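Peptidoglycan recognition protein-LC isoform LCx (Drosophila melanogaster, PDB 2F2L) binds tracheal cytotoxin, a monomeric peptidoglycan fragment, together with the LCa isoform as half of a heterodimeric pattern-recognition receptor of fly innate immunity. Local coordinates at residues L23-V28 against L128-T132; V70-V76 against N111-A117. Residues are numbered along the deposited sequence.

Contact 1: residues L23-V28 against L128-T132. With SO4 (sulfate ion), chain F.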
ATOM      1  N   LEU B  23      -1.998  29.608 -13.843  1.00 18.82           N
ATOM      2  CA  LEU B  23      -0.920  30.036 -12.976  1.00 18.79           C
ATOM      3  C   LEU B  23      -1.103  31.528 -12.692  1.00 18.61           C
ATOM      4  O   LEU B  23      -1.676  32.239 -13.517  1.00 17.85           O
ATOM      5  CB  LEU B  23       0.431  29.776 -13.642  1.00 18.88           C
ATOM      6  CG  LEU B  23       0.771  28.332 -14.039  1.00 18.68           C
ATOM      7  CD1 LEU B  23       2.073  28.311 -14.853  1.00 18.58           C
ATOM      8  CD2 LEU B  23       0.892  27.443 -12.835  1.00 19.28           C
ATOM      9  N   PRO B  24      -0.634  32.007 -11.524  1.00 18.69           N
ATOM     10  CA  PRO B  24       0.004  31.268 -10.422  1.00 18.81           C
ATOM     11  C   PRO B  24      -0.992  30.497  -9.566  1.00 18.56           C
ATOM     12  O   PRO B  24      -2.155  30.857  -9.508  1.00 18.29           O
ATOM     13  CB  PRO B  24       0.656  32.377  -9.587  1.00 18.87           C
ATOM     14  CG  PRO B  24      -0.190  33.586  -9.847  1.00 18.88           C
ATOM     15  CD  PRO B  24      -0.709  33.456 -11.244  1.00 18.65           C
ATOM     16  N   ILE B  25      -0.522  29.447  -8.905  1.00 18.65           N
ATOM     17  CA  ILE B  25      -1.368  28.606  -8.066  1.00 18.83           C
ATOM     18  C   ILE B  25      -1.181  29.045  -6.626  1.00 18.64           C
ATOM     19  O   ILE B  25      -0.056  29.311  -6.205  1.00 18.78           O
ATOM     20  CB  ILE B  25      -0.961  27.115  -8.225  1.00 19.00           C
ATOM     21  CG1 ILE B  25      -1.370  26.608  -9.605  1.00 18.93           C
ATOM     22  CG2 ILE B  25      -1.564  26.229  -7.132  1.00 19.05           C
ATOM     23  CD1 ILE B  25      -0.452  25.532 -10.109  1.00 19.44           C
ATOM     24  N   ASN B  26      -2.258  29.141  -5.859  1.00 18.58           N
ATOM     25  CA  ASN B  26      -2.093  29.564  -4.470  1.00 18.83           C
ATOM     26  C   ASN B  26      -2.556  28.560  -3.420  1.00 18.37           C
ATOM     27  O   ASN B  26      -2.864  28.939  -2.290  1.00 17.85           O
ATOM     28  CB  ASN B  26      -2.677  30.961  -4.247  1.00 19.58           C
ATOM     29  CG  ASN B  26      -4.086  30.943  -3.809  1.00 20.58           C
ATOM     30  OD1 ASN B  26      -4.950  30.344  -4.467  1.00 23.82           O
ATOM     31  ND2 ASN B  26      -4.352  31.604  -2.678  1.00 19.04           N
ATOM     32  N   ARG B  27      -2.544  27.280  -3.792  1.00 17.80           N
ATOM     33  CA  ARG B  27      -2.819  26.181  -2.855  1.00 18.03           C
ATOM     34  C   ARG B  27      -1.780  25.085  -3.036  1.00 17.27           C
ATOM     35  O   ARG B  27      -1.490  24.693  -4.164  1.00 16.80           O
ATOM     36  CB  ARG B  27      -4.224  25.623  -3.113  1.00 18.11           C
ATOM     37  CG  ARG B  27      -4.661  24.502  -2.204  1.00 18.54           C
ATOM     38  CD  ARG B  27      -6.041  23.936  -2.624  1.00 19.74           C
ATOM     39  NE  ARG B  27      -7.047  24.981  -2.798  1.00 21.12           N
ATOM     40  CZ  ARG B  27      -7.990  25.010  -3.748  1.00 21.55           C
ATOM     41  NH1 ARG B  27      -8.072  24.064  -4.690  1.00 21.56           N
ATOM     42  NH2 ARG B  27      -8.853  26.018  -3.770  1.00 19.71           N
ATOM     43  N   VAL B  28      -1.207  24.622  -1.925  1.00 17.11           N
ATOM     44  CA  VAL B  28      -0.317  23.462  -1.895  1.00 17.30           C
ATOM     45  C   VAL B  28      -0.882  22.445  -0.907  1.00 17.23           C
ATOM     46  O   VAL B  28      -1.302  22.818   0.194  1.00 17.09           O
ATOM     47  CB  VAL B  28       1.122  23.835  -1.450  1.00 17.13           C
ATOM     48  CG1 VAL B  28       1.980  22.572  -1.204  1.00 18.46           C
ATOM     49  CG2 VAL B  28       1.787  24.726  -2.473  1.00 17.64           C
ATOM     50  N   LEU B 128       9.591  31.126  -9.492  1.00 20.29           N
ATOM     51  CA  LEU B 128       9.233  30.949 -10.899  1.00 20.25           C
ATOM     52  C   LEU B 128       7.814  31.429 -11.202  1.00 20.02           C
ATOM     53  O   LEU B 128       7.361  31.318 -12.334  1.00 19.76           O
ATOM     54  CB  LEU B 128       9.348  29.473 -11.292  1.00 20.42           C
ATOM     55  CG  LEU B 128      10.720  28.812 -11.141  1.00 21.09           C
ATOM     56  CD1 LEU B 128      10.588  27.318 -11.425  1.00 22.29           C
ATOM     57  CD2 LEU B 128      11.742  29.459 -12.052  1.00 21.80           C
ATOM     58  N   LYS B 129       7.102  31.936 -10.194  1.00 19.93           N
ATOM     59  CA  LYS B 129       5.711  32.364 -10.369  1.00 20.13           C
ATOM     60  C   LYS B 129       4.737  31.220 -10.670  1.00 19.67           C
ATOM     61  O   LYS B 129       3.685  31.444 -11.273  1.00 18.93           O
ATOM     62  CB  LYS B 129       5.599  33.421 -11.473  1.00 20.55           C
ATOM     63  CG  LYS B 129       5.560  34.824 -10.980  1.00 22.60           C
ATOM     64  CD  LYS B 129       6.892  35.294 -10.457  1.00 23.84           C
ATOM     65  CE  LYS B 129       6.998  36.806 -10.567  1.00 23.62           C
ATOM     66  NZ  LYS B 129       7.656  37.364  -9.358  1.00 25.64           N
ATOM     67  N   LYS B 130       5.081  30.001 -10.260  1.00 19.32           N
ATOM     68  CA  LYS B 130       4.146  28.890 -10.362  1.00 19.59           C
ATOM     69  C   LYS B 130       3.199  28.955  -9.183  1.00 19.55           C
ATOM     70  O   LYS B 130       2.036  28.557  -9.294  1.00 19.83           O
ATOM     71  CB  LYS B 130       4.867  27.542 -10.395  1.00 19.42           C
ATOM     72  CG  LYS B 130       5.897  27.411 -11.509  1.00 19.32           C
ATOM     73  CD  LYS B 130       5.274  27.487 -12.912  1.00 18.49           C
ATOM     74  CE  LYS B 130       6.319  27.192 -13.972  1.00 18.59           C
ATOM     75  NZ  LYS B 130       5.727  26.853 -15.308  1.00 18.61           N
ATOM     76  N   LEU B 131       3.712  29.465  -8.060  1.00 19.76           N
ATOM     77  CA  LEU B 131       2.938  29.665  -6.845  1.00 19.86           C
ATOM     78  C   LEU B 131       2.852  31.151  -6.518  1.00 19.89           C
ATOM     79  O   LEU B 131       3.799  31.878  -6.722  1.00 19.47           O
ATOM     80  CB  LEU B 131       3.605  28.962  -5.655  1.00 19.65           C
ATOM     81  CG  LEU B 131       3.666  27.435  -5.600  1.00 19.59           C
ATOM     82  CD1 LEU B 131       4.524  26.989  -4.391  1.00 17.84           C
ATOM     83  CD2 LEU B 131       2.282  26.857  -5.511  1.00 19.30           C
ATOM     84  N   THR B 132       1.726  31.578  -5.962  1.00 20.16           N
ATOM     85  CA  THR B 132       1.607  32.922  -5.434  1.00 20.38           C
ATOM     86  C   THR B 132       2.580  33.115  -4.271  1.00 20.68           C
ATOM     87  O   THR B 132       2.980  32.145  -3.603  1.00 20.05           O
ATOM     88  CB  THR B 132       0.208  33.192  -4.901  1.00 20.50           C
ATOM     89  OG1 THR B 132      -0.132  32.174  -3.951  1.00 20.82           O
ATOM     90  CG2 THR B 132      -0.816  33.213  -6.032  1.00 20.58           C
TER
HETATM   91  S   SO4 F 501     -12.322  25.426  -4.710  1.00 92.71           S
HETATM   92  O1  SO4 F 501     -13.223  24.271  -4.703  1.00 91.84           O
HETATM   93  O2  SO4 F 501     -13.058  26.647  -5.045  1.00 92.18           O
HETATM   94  O3  SO4 F 501     -11.276  25.220  -5.716  1.00 92.23           O
HETATM   95  O4  SO4 F 501     -11.734  25.577  -3.381  1.00 91.79           O

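Contact 2: residues V70-V76 against N111-A117. With CIT (citric acid), chain H.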
ATOM      1  N   VAL B  70       8.915  14.001  -2.837  1.00 19.51           N
ATOM      2  CA  VAL B  70      10.191  14.320  -2.159  1.00 19.61           C
ATOM      3  C   VAL B  70      10.737  13.074  -1.511  1.00 19.37           C
ATOM      4  O   VAL B  70      10.071  12.477  -0.646  1.00 18.83           O
ATOM      5  CB  VAL B  70       9.972  15.388  -1.068  1.00 19.61           C
ATOM      6  CG1 VAL B  70      11.292  15.809  -0.457  1.00 21.45           C
ATOM      7  CG2 VAL B  70       9.252  16.588  -1.675  1.00 21.71           C
ATOM      8  N   GLY B  71      11.956  12.696  -1.887  1.00 18.95           N
ATOM      9  CA  GLY B  71      12.561  11.493  -1.363  1.00 19.41           C
ATOM     10  C   GLY B  71      13.404  11.722  -0.126  1.00 19.58           C
ATOM     11  O   GLY B  71      13.866  12.831   0.116  1.00 19.13           O
ATOM     12  N   GLY B  72      13.639  10.644   0.624  1.00 19.68           N
ATOM     13  CA  GLY B  72      14.510  10.686   1.806  1.00 19.30           C
ATOM     14  C   GLY B  72      15.970  10.861   1.459  1.00 19.52           C
ATOM     15  O   GLY B  72      16.806  11.060   2.341  1.00 19.70           O
ATOM     16  N   ASP B  73      16.285  10.778   0.171  1.00 19.59           N
ATOM     17  CA  ASP B  73      17.600  11.177  -0.334  1.00 19.61           C
ATOM     18  C   ASP B  73      17.756  12.705  -0.493  1.00 19.13           C
ATOM     19  O   ASP B  73      18.816  13.181  -0.890  1.00 19.45           O
ATOM     20  CB  ASP B  73      17.887  10.488  -1.678  1.00 19.66           C
ATOM     21  CG  ASP B  73      16.891  10.875  -2.773  1.00 20.00           C
ATOM     22  OD1 ASP B  73      15.878  11.546  -2.461  1.00 20.52           O
ATOM     23  OD2 ASP B  73      17.120  10.504  -3.946  1.00 18.39           O
ATOM     24  N   GLY B  74      16.705  13.463  -0.234  1.00 18.82           N
ATOM     25  CA  GLY B  74      16.729  14.902  -0.458  1.00 18.42           C
ATOM     26  C   GLY B  74      16.500  15.340  -1.898  1.00 18.59           C
ATOM     27  O   GLY B  74      16.651  16.519  -2.215  1.00 19.24           O
ATOM     28  N   ARG B  75      16.172  14.415  -2.785  1.00 18.52           N
ATOM     29  CA  ARG B  75      15.902  14.765  -4.191  1.00 18.63           C
ATOM     30  C   ARG B  75      14.397  14.900  -4.392  1.00 18.53           C
ATOM     31  O   ARG B  75      13.602  14.267  -3.698  1.00 17.85           O
ATOM     32  CB  ARG B  75      16.452  13.709  -5.152  1.00 18.28           C
ATOM     33  CG  ARG B  75      17.966  13.589  -5.143  1.00 18.38           C
ATOM     34  CD  ARG B  75      18.467  12.620  -6.225  1.00 19.41           C
ATOM     35  NE  ARG B  75      19.937  12.507  -6.181  1.00 19.33           N
ATOM     36  CZ  ARG B  75      20.631  11.773  -5.310  1.00 19.06           C
ATOM     37  NH1 ARG B  75      20.025  11.027  -4.399  1.00 19.27           N
ATOM     38  NH2 ARG B  75      21.948  11.782  -5.349  1.00 21.29           N
ATOM     39  N   VAL B  76      14.032  15.745  -5.343  1.00 18.68           N
ATOM     40  CA  VAL B  76      12.667  15.926  -5.758  1.00 18.97           C
ATOM     41  C   VAL B  76      12.486  15.115  -7.032  1.00 19.01           C
ATOM     42  O   VAL B  76      13.322  15.169  -7.940  1.00 18.29           O
ATOM     43  CB  VAL B  76      12.348  17.405  -6.042  1.00 19.52           C
ATOM     44  CG1 VAL B  76      10.936  17.556  -6.538  1.00 19.31           C
ATOM     45  CG2 VAL B  76      12.586  18.260  -4.772  1.00 19.40           C
ATOM     46  N   ASN B 111      12.924  13.071   7.318  1.00 18.92           N
ATOM     47  CA  ASN B 111      14.309  13.373   7.642  1.00 19.05           C
ATOM     48  C   ASN B 111      14.749  14.781   7.210  1.00 18.78           C
ATOM     49  O   ASN B 111      14.031  15.506   6.502  1.00 18.59           O
ATOM     50  CB  ASN B 111      15.249  12.252   7.159  1.00 19.02           C
ATOM     51  CG  ASN B 111      15.508  12.268   5.669  1.00 19.45           C
ATOM     52  OD1 ASN B 111      15.516  13.318   5.021  1.00 20.80           O
ATOM     53  ND2 ASN B 111      15.774  11.096   5.123  1.00 14.52           N
ATOM     54  N   GLU B 112      15.910  15.180   7.703  1.00 19.31           N
ATOM     55  CA  GLU B 112      16.432  16.527   7.495  1.00 19.37           C
ATOM     56  C   GLU B 112      16.493  16.932   6.004  1.00 19.36           C
ATOM     57  O   GLU B 112      16.114  18.055   5.627  1.00 18.42           O
ATOM     58  CB  GLU B 112      17.792  16.601   8.144  1.00 19.28           C
ATOM     59  CG  GLU B 112      18.617  17.841   7.840  1.00 19.48           C
ATOM     60  CD  GLU B 112      19.985  17.775   8.471  1.00 18.67           C
ATOM     61  OE1 GLU B 112      20.919  18.389   7.922  1.00 18.23           O
ATOM     62  OE2 GLU B 112      20.123  17.124   9.533  1.00 18.52           O
ATOM     63  N   ARG B 113      16.953  16.009   5.171  1.00 19.28           N
ATOM     64  CA  ARG B 113      17.108  16.260   3.734  1.00 20.24           C
ATOM     65  C   ARG B 113      15.779  16.380   3.019  1.00 20.13           C
ATOM     66  O   ARG B 113      15.609  17.224   2.131  1.00 19.86           O
ATOM     67  CB  ARG B 113      17.988  15.169   3.097  1.00 20.80           C
ATOM     68  CG  ARG B 113      19.449  15.450   3.296  1.00 21.59           C
ATOM     69  CD  ARG B 113      20.328  14.219   3.251  1.00 22.79           C
ATOM     70  NE  ARG B 113      20.435  13.647   1.919  1.00 24.69           N
ATOM     71  CZ  ARG B 113      21.562  13.326   1.275  1.00 23.13           C
ATOM     72  NH1 ARG B 113      22.771  13.525   1.794  1.00 22.36           N
ATOM     73  NH2 ARG B 113      21.458  12.774   0.072  1.00 22.29           N
ATOM     74  N   GLN B 114      14.815  15.568   3.440  1.00 20.16           N
ATOM     75  CA  GLN B 114      13.480  15.574   2.851  1.00 19.84           C
ATOM     76  C   GLN B 114      12.773  16.902   3.132  1.00 20.02           C
ATOM     77  O   GLN B 114      12.155  17.527   2.228  1.00 19.92           O
ATOM     78  CB  GLN B 114      12.690  14.394   3.421  1.00 20.79           C
ATOM     79  CG  GLN B 114      11.683  13.798   2.531  1.00 21.12           C
ATOM     80  CD  GLN B 114      11.065  12.542   3.096  1.00 19.11           C
ATOM     81  OE1 GLN B 114      11.224  12.227   4.271  1.00 20.03           O
ATOM     82  NE2 GLN B 114      10.329  11.822   2.250  1.00 16.97           N
ATOM     83  N   LEU B 115      12.874  17.363   4.375  1.00 19.87           N
ATOM     84  CA  LEU B 115      12.281  18.642   4.760  1.00 20.03           C
ATOM     85  C   LEU B 115      12.958  19.803   4.015  1.00 20.20           C
ATOM     86  O   LEU B 115      12.288  20.679   3.480  1.00 20.96           O
ATOM     87  CB  LEU B 115      12.372  18.832   6.276  1.00 19.96           C
ATOM     88  CG  LEU B 115      11.444  17.938   7.095  1.00 21.27           C
ATOM     89  CD1 LEU B 115      11.805  17.969   8.577  1.00 20.66           C
ATOM     90  CD2 LEU B 115       9.969  18.326   6.901  1.00 21.23           C
ATOM     91  N   GLU B 116      14.286  19.782   3.954  1.00 20.28           N
ATOM     92  CA  GLU B 116      15.039  20.789   3.203  1.00 20.01           C
ATOM     93  C   GLU B 116      14.637  20.826   1.716  1.00 19.74           C
ATOM     94  O   GLU B 116      14.415  21.910   1.154  1.00 18.98           O
ATOM     95  CB  GLU B 116      16.549  20.580   3.385  1.00 20.67           C
ATOM     96  CG  GLU B 116      17.062  21.079   4.759  1.00 21.02           C
ATOM     97  CD  GLU B 116      18.506  20.741   5.046  1.00 21.74           C
ATOM     98  OE1 GLU B 116      19.142  19.993   4.264  1.00 24.70           O
ATOM     99  OE2 GLU B 116      19.007  21.230   6.084  1.00 25.25           O
ATOM    100  N   ALA B 117      14.507  19.657   1.093  1.00 19.17           N
ATOM    101  CA  ALA B 117      14.093  19.573  -0.326  1.00 18.99           C
ATOM    102  C   ALA B 117      12.723  20.215  -0.571  1.00 18.75           C
ATOM    103  O   ALA B 117      12.533  20.953  -1.530  1.00 20.17           O
ATOM    104  CB  ALA B 117      14.072  18.131  -0.792  1.00 18.75           C
TER
HETATM  105  C1  CIT H 301      22.846   7.870  -3.807  1.00 38.47           C
HETATM  106  O1  CIT H 301      22.952   6.921  -4.614  1.00 37.85           O
HETATM  107  O2  CIT H 301      21.848   8.604  -3.869  1.00 36.43           O
HETATM  108  C2  CIT H 301      23.921   8.083  -2.770  1.00 39.36           C
HETATM  109  C3  CIT H 301      23.676   9.312  -1.896  1.00 40.16           C
HETATM  110  O7  CIT H 301      23.678  10.507  -2.725  1.00 40.32           O
HETATM  111  C4  CIT H 301      24.788   9.337  -0.836  1.00 39.52           C
HETATM  112  C5  CIT H 301      24.794  10.557   0.073  1.00 39.22           C
HETATM  113  O3  CIT H 301      25.452  10.542   1.147  1.00 37.68           O
HETATM  114  O4  CIT H 301      24.177  11.598  -0.235  1.00 37.32           O
HETATM  115  C6  CIT H 301      22.312   9.180  -1.232  1.00 41.70           C
HETATM  116  O5  CIT H 301      22.068   8.129  -0.587  1.00 41.18           O
HETATM  117  O6  CIT H 301      21.456  10.109  -1.353  1.00 41.09           O

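Contact 1: residues L23-V28 against L128-T132
A single parallel beta bridge, Ile25 with Leu131, joins the start of strand 25-32 to the short strand 131-132 in this amidase-like PGRP domain. Two backbone hydrogen bonds flank it: Ile25 N gives to Lys130 O (2.7 Å), and Ile25 O takes from Thr132 N (2.9 Å), so both backbone polar atoms of Ile25 are satisfied by segment 128-132. Ile25 O also receives a CA-H...O contact from Leu131 CA (3.1 Å). Asn26 and Val28 bond the backbone of strand 135-139 (Arg136, Tyr138), and Arg27 that of Ile97. Pro24, preceded by a cis peptide bond and lacking an amide hydrogen, suits the position just before the bridge. Lys129, with positive phi, ends helix 112-127 in a Schellman motif. Lys130 lays its aliphatic chain by Leu23 and carries its ammonium to a salt bridge with Asp83. Arg27 NH2 donates to O3 of a sulfate (3.2 Å), probably from the crystallisation liquor. Against helix 112-127, Val28 and Leu131 pack beside Leu122, Val28 CG2 meeting Leu131 CD2 at 3.7 Å.

Contact 2: residues V70-V76 against N111-A117
Gln114 reaches out with chi1 off the usual wells (-149°) but chi2 in t, which carries its amide along the loop to Val70: NE2 donates to Val70 O (3.0 Å) and also to Ile102 O. Asn111, with chi1 in p, works both ways. Its OD1 accepts from Gln114 N (2.8 Å) as the N-cap of helix 112-127, while ND2 donates to Gly72 O at 3.0 Å. An amide suits this place because it offers an acceptor and a donor together. Arg113 bends at chi3 (p), bringing NH2 to Asp73 O (2.8 Å), with a weak second bond from NE, and also holds O4 of a citrate, probably from the crystallisation liquor. Asp73, also p, turns OD1 onto Arg75 N (2.9 Å), an Asx turn, and OD2 to Tyr77 and, at 3.0 Å, to Arg75 NH1 in a salt bridge. Gly74 has positive phi, and a CB there would lie only 3.1 Å from Arg113 CB. Small Ala117 lets the loop approach, its CB 3.6 Å from Val70 CG1 and 3.4 Å from Gly74 O. The loop is a beta-hairpin connection with a type I turn, Gly71 to Gly74, between antiparallel strands 68-70 and 76-78, docked on the N-terminal turns of a helix.

Overall arrangement
Helix 112-127 relates the two contacts: contact 2 holds its N-terminal turns against the 70-76 loop, and contact 1 begins where the helix ends and the chain enters strand 131-132. Along the sequence contact 2 is nested within the loop that contact 1 closes. Their centres lie 21 Å apart and their nearest atoms about 9 Å, so they do not touch; strand 97-101, whose Ile99 meets both Val28 and Val70, lies between strands 25-32 and 68-70 in the mixed sheet. Neither contact reaches the bound tracheal cytotoxin: the side chains of Val28 and Gln114 are about 13 Å and 12 Å from it. Both thus lie in the fold at a distance from the ligand rather than in contact with it.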